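Local coordinates for lipoprotein, putative (Bacillus anthracis, PDB 4O4A) that is of unknown function but is probably a membrane-anchored lipoprotein that may bind lipid, at residues E37-L42 against T127-S132; A51-K56 against T73-M78. One frame throughout, in Å; residues are numbered along the deposited sequence.

Interaction 1. Residues E37-L42 against T127-S132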
# COMPACT_ATOMS: atom_id res chain seq x y z
N GLU B 37 -3.02 16.38 -21.13
CA GLU B 37 -2.89 15.05 -20.56
C GLU B 37 -2.58 15.05 -19.07
O GLU B 37 -2.71 14.01 -18.41
CB GLU B 37 -1.87 14.20 -21.35
CG GLU B 37 -0.46 14.80 -21.53
CD GLU B 37 -0.36 15.86 -22.63
OE1 GLU B 37 0.19 16.96 -22.37
OE2 GLU B 37 -0.82 15.61 -23.77
N TYR B 38 -2.21 16.20 -18.51
CA TYR B 38 -1.85 16.26 -17.09
C TYR B 38 -3.03 16.29 -16.13
O TYR B 38 -4.08 16.88 -16.41
CB TYR B 38 -0.99 17.48 -16.80
CG TYR B 38 -0.43 17.47 -15.39
CD1 TYR B 38 0.72 16.73 -15.08
CD2 TYR B 38 -1.05 18.18 -14.37
CE1 TYR B 38 1.23 16.70 -13.80
CE2 TYR B 38 -0.53 18.17 -13.09
CZ TYR B 38 0.61 17.42 -12.82
OH TYR B 38 1.12 17.40 -11.56
N GLU B 39 -2.82 15.64 -15.00
CA GLU B 39 -3.82 15.60 -13.95
C GLU B 39 -3.06 15.60 -12.65
O GLU B 39 -2.06 14.90 -12.52
CB GLU B 39 -4.70 14.35 -14.09
CG GLU B 39 -5.94 14.35 -13.20
CD GLU B 39 -6.94 13.25 -13.56
OE1 GLU B 39 -6.55 12.27 -14.23
OE2 GLU B 39 -8.14 13.39 -13.19
N GLY B 40 -3.51 16.41 -11.70
CA GLY B 40 -2.88 16.42 -10.41
C GLY B 40 -2.46 17.76 -9.90
O GLY B 40 -3.02 18.79 -10.26
N ASP B 41 -1.45 17.74 -9.05
CA ASP B 41 -0.93 18.92 -8.39
C ASP B 41 -0.19 19.83 -9.33
O ASP B 41 0.50 19.36 -10.22
CB ASP B 41 0.00 18.49 -7.29
CG ASP B 41 -0.69 17.62 -6.27
OD1 ASP B 41 -1.74 18.04 -5.74
OD2 ASP B 41 -0.18 16.51 -5.99
N LEU B 42 -0.35 21.14 -9.12
CA LEU B 42 0.31 22.15 -9.93
C LEU B 42 1.04 23.12 -9.01
O LEU B 42 0.54 23.50 -7.94
CB LEU B 42 -0.71 22.93 -10.75
CG LEU B 42 -1.46 22.14 -11.80
CD1 LEU B 42 -2.60 22.97 -12.36
CD2 LEU B 42 -0.54 21.69 -12.90
N THR B 127 -8.07 18.60 -12.37
CA THR B 127 -8.66 17.29 -12.65
C THR B 127 -9.35 17.33 -14.01
O THR B 127 -9.75 18.40 -14.51
CB THR B 127 -9.70 16.88 -11.59
OG1 THR B 127 -10.20 15.58 -11.87
CG2 THR B 127 -10.86 17.85 -11.55
N ARG B 128 -9.46 16.15 -14.61
CA ARG B 128 -10.19 15.97 -15.87
C ARG B 128 -11.36 15.04 -15.55
O ARG B 128 -12.46 15.18 -16.08
CB ARG B 128 -9.30 15.31 -16.89
CG ARG B 128 -7.97 16.03 -17.08
CD ARG B 128 -6.89 15.11 -17.66
NE ARG B 128 -7.36 14.24 -18.73
CZ ARG B 128 -6.72 13.13 -19.07
NH1 ARG B 128 -5.64 12.75 -18.41
NH2 ARG B 128 -7.18 12.37 -20.05
N THR B 129 -11.07 14.10 -14.66
CA THR B 129 -11.97 13.09 -14.17
C THR B 129 -13.15 13.56 -13.34
O THR B 129 -14.26 13.11 -13.55
CB THR B 129 -11.13 12.18 -13.22
OG1 THR B 129 -10.17 11.45 -13.99
CG2 THR B 129 -12.01 11.21 -12.41
N ALA B 130 -12.89 14.45 -12.39
CA ALA B 130 -13.89 14.81 -11.39
C ALA B 130 -14.24 16.28 -11.17
O ALA B 130 -14.44 16.69 -10.03
CB ALA B 130 -13.42 14.24 -10.07
N CYS B 131 -14.37 17.07 -12.23
CA CYS B 131 -14.74 18.48 -12.02
C CYS B 131 -16.01 18.53 -11.18
O CYS B 131 -16.96 17.80 -11.46
CB CYS B 131 -14.93 19.19 -13.35
SG CYS B 131 -13.47 19.04 -14.43
N SER B 132 -16.01 19.34 -10.13
CA SER B 132 -17.16 19.45 -9.23
C SER B 132 -16.91 20.54 -8.23
O SER B 132 -15.79 21.04 -8.11
CB SER B 132 -17.37 18.15 -8.47
OG SER B 132 -16.25 17.86 -7.64
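Glu39 reaches across to Thr127, Arg128 and Thr129 in a polar surface contact between the lead-in to strand 40-45 and the loop that follows strand 117-126. The loop carries an ST motif: Thr127 OG1 accepts from Ala130 N at 3.0 Å. The two strands are antiparallel neighbours in the four-stranded sheet, and Gly40 and Val126 share a backbone hydrogen bond. Just beyond that pair the backbones stay close, Glu39 CA 5.3 Å from Thr127 CA, but the link passes to side chains. Glu39 spans the gap because its CG is anti to the backbone N (chi1 -169°) and the chain stays extended. Weak, nearly straight bonds reach Glu39 OE2 from the backbone N of Arg128 (176°) and of Thr129, and the Thr127 hydroxyl adds another weak one. The Arg128 side chain points back toward the 37-39 backbone, its CD 3.5 Å from Tyr38 O, with Glu37 CA over one face of its guanidinium. Outside the two segments, Arg128 NH2 meets a bound sulfate ion, and Cys131 is disulfide-bonded to Cys103. Thr129 OG1 donates to the same Glu39 OE2 at 2.9 Å, using the syn lone pair of that oxygen.

Interaction 2. Residues A51-K56 against T73-M78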
# COMPACT_ATOMS: atom_id res chain seq x y z
N ALA B 51 14.95 32.56 -14.77
CA ALA B 51 13.74 32.02 -15.38
C ALA B 51 13.09 33.06 -16.27
O ALA B 51 13.36 34.25 -16.16
CB ALA B 51 12.77 31.56 -14.31
N GLU B 52 12.21 32.60 -17.14
CA GLU B 52 11.53 33.50 -18.04
C GLU B 52 10.46 34.26 -17.27
O GLU B 52 9.96 33.79 -16.26
CB GLU B 52 10.93 32.72 -19.21
CG GLU B 52 11.99 32.01 -20.06
CD GLU B 52 13.03 32.96 -20.67
OE1 GLU B 52 12.64 34.03 -21.21
OE2 GLU B 52 14.25 32.62 -20.62
N LEU B 53 10.15 35.44 -17.76
CA LEU B 53 9.16 36.29 -17.16
C LEU B 53 7.83 35.82 -17.73
O LEU B 53 7.80 35.20 -18.79
CB LEU B 53 9.43 37.75 -17.59
CG LEU B 53 9.25 38.90 -16.62
CD1 LEU B 53 9.87 38.54 -15.29
CD2 LEU B 53 9.85 40.19 -17.16
N LEU B 54 6.73 36.07 -17.03
CA LEU B 54 5.44 35.64 -17.55
C LEU B 54 5.06 36.48 -18.75
O LEU B 54 5.03 37.71 -18.67
CB LEU B 54 4.35 35.71 -16.48
CG LEU B 54 4.53 34.76 -15.28
CD1 LEU B 54 3.36 34.92 -14.31
CD2 LEU B 54 4.64 33.31 -15.72
N PRO B 55 4.80 35.82 -19.90
CA PRO B 55 4.37 36.57 -21.07
C PRO B 55 3.04 37.25 -20.79
O PRO B 55 2.33 36.84 -19.87
CB PRO B 55 4.17 35.49 -22.14
CG PRO B 55 4.88 34.29 -21.64
CD PRO B 55 4.87 34.37 -20.15
N LYS B 56 2.72 38.27 -21.56
CA LYS B 56 1.45 38.96 -21.39
C LYS B 56 0.60 38.92 -22.63
O LYS B 56 1.09 39.15 -23.72
CB LYS B 56 1.63 40.42 -20.97
CG LYS B 56 1.94 40.49 -19.50
CD LYS B 56 1.91 41.91 -18.97
CE LYS B 56 2.10 41.90 -17.46
NZ LYS B 56 1.92 43.24 -16.84
N THR B 73 9.10 30.97 -12.84
CA THR B 73 9.23 32.27 -13.49
C THR B 73 10.01 33.27 -12.67
O THR B 73 10.08 33.18 -11.45
CB THR B 73 7.86 32.92 -13.80
OG1 THR B 73 8.04 34.17 -14.48
CG2 THR B 73 7.07 33.15 -12.51
N SER B 74 10.57 34.25 -13.38
CA SER B 74 11.32 35.33 -12.78
C SER B 74 10.40 36.50 -12.44
O SER B 74 10.85 37.50 -11.89
CB SER B 74 12.43 35.78 -13.70
OG SER B 74 11.94 36.12 -14.99
N THR B 75 9.11 36.41 -12.77
CA THR B 75 8.16 37.45 -12.41
C THR B 75 8.19 37.54 -10.89
O THR B 75 8.09 36.53 -10.23
CB THR B 75 6.76 37.13 -12.94
OG1 THR B 75 6.78 37.13 -14.38
CG2 THR B 75 5.75 38.16 -12.45
N LYS B 76 8.35 38.75 -10.35
CA LYS B 76 8.48 38.93 -8.89
C LYS B 76 7.44 38.23 -8.04
O LYS B 76 7.78 37.54 -7.10
CB LYS B 76 8.68 40.41 -8.48
CG LYS B 76 10.12 40.87 -8.72
CD LYS B 76 10.56 42.17 -8.02
CE LYS B 76 9.73 43.40 -8.41
NZ LYS B 76 10.19 44.63 -7.69
N ASN B 77 6.17 38.38 -8.36
CA ASN B 77 5.15 37.73 -7.55
C ASN B 77 3.88 37.53 -8.33
O ASN B 77 3.74 38.02 -9.46
CB ASN B 77 4.89 38.56 -6.29
CG ASN B 77 4.25 37.76 -5.17
OD1 ASN B 77 3.72 36.68 -5.38
ND2 ASN B 77 4.36 38.28 -3.95
N MSE B 78 2.95 36.80 -7.73
CA MSE B 78 1.67 36.58 -8.32
C MSE B 78 0.86 37.84 -8.16
O MSE B 78 1.17 38.72 -7.34
CB MSE B 78 0.97 35.38 -7.67
CG MSE B 78 0.47 35.68 -6.26
SE MSE B 78 0.57 34.08 -5.15
CE MSE B 78 1.88 34.62 -3.79
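Glu52 O takes two hydrogen bonds from residues 73-78. Thr73 OG1 donates at 2.6 Å to Glu52 O, in the carbonyl plane and on a lone pair. Ser74 N donates at 3.0 Å to the same Glu52 O, from above that plane. One residue back, Ser74 OG donates to Ala51 O at 2.6 Å, also from above the carbonyl plane. With chi1 at 54°, Ser74 OG sits between its own backbone N and carbonyl carbon, facing Ala51 O. The direction reverses at Leu54, whose N donates to Thr75 OG1 at 2.9 Å and 169°. Thr73 OG1 also accepts from Thr75 N at 3.0 Å, which makes an ST turn at the start of the 73-78 loop. The apolar groups pack around these bonds. Leu53 CD1 lies 3.4 Å from Thr75 N and beside Ser74 OG. Leu54 crosses both threonine side chains at about a right angle, with its CG 3.4 Å from Thr75 OG1. Ala51 CB rests on the Thr73-Ser74 peptide. The contact joins the loop before strand 56-57 to the loop after strand 70-72. Leu54 also touches Ser61 and Val63 of strand 60-64, while Asn77 and Met78 reach Pro120 of strand 117-126.

In the fold
Interactions 1 and 2 are both surface contacts, on opposite sides of the chain's centre, with centres 24 Å apart. They do not touch. Residues 51-56 and 73-78 both fall within the sequence between 37-42 and 127-132. Both contacts involve the four-stranded sheet: interaction 1 lies where strands 40-45 and 117-126 meet, and interaction 2 joins two loops that both run from the four-stranded to the five-stranded sheet, one after strand 40-45 and one after strand 70-72. Their chemistry differs. Interaction 1 gathers several bonds, most of them weak, on one carboxylate oxygen, beside a sulfate and the second subunit. Interaction 2 relies on backbone groups and hydroxyls, with leucine packing, and no other chain of the assembly touches it.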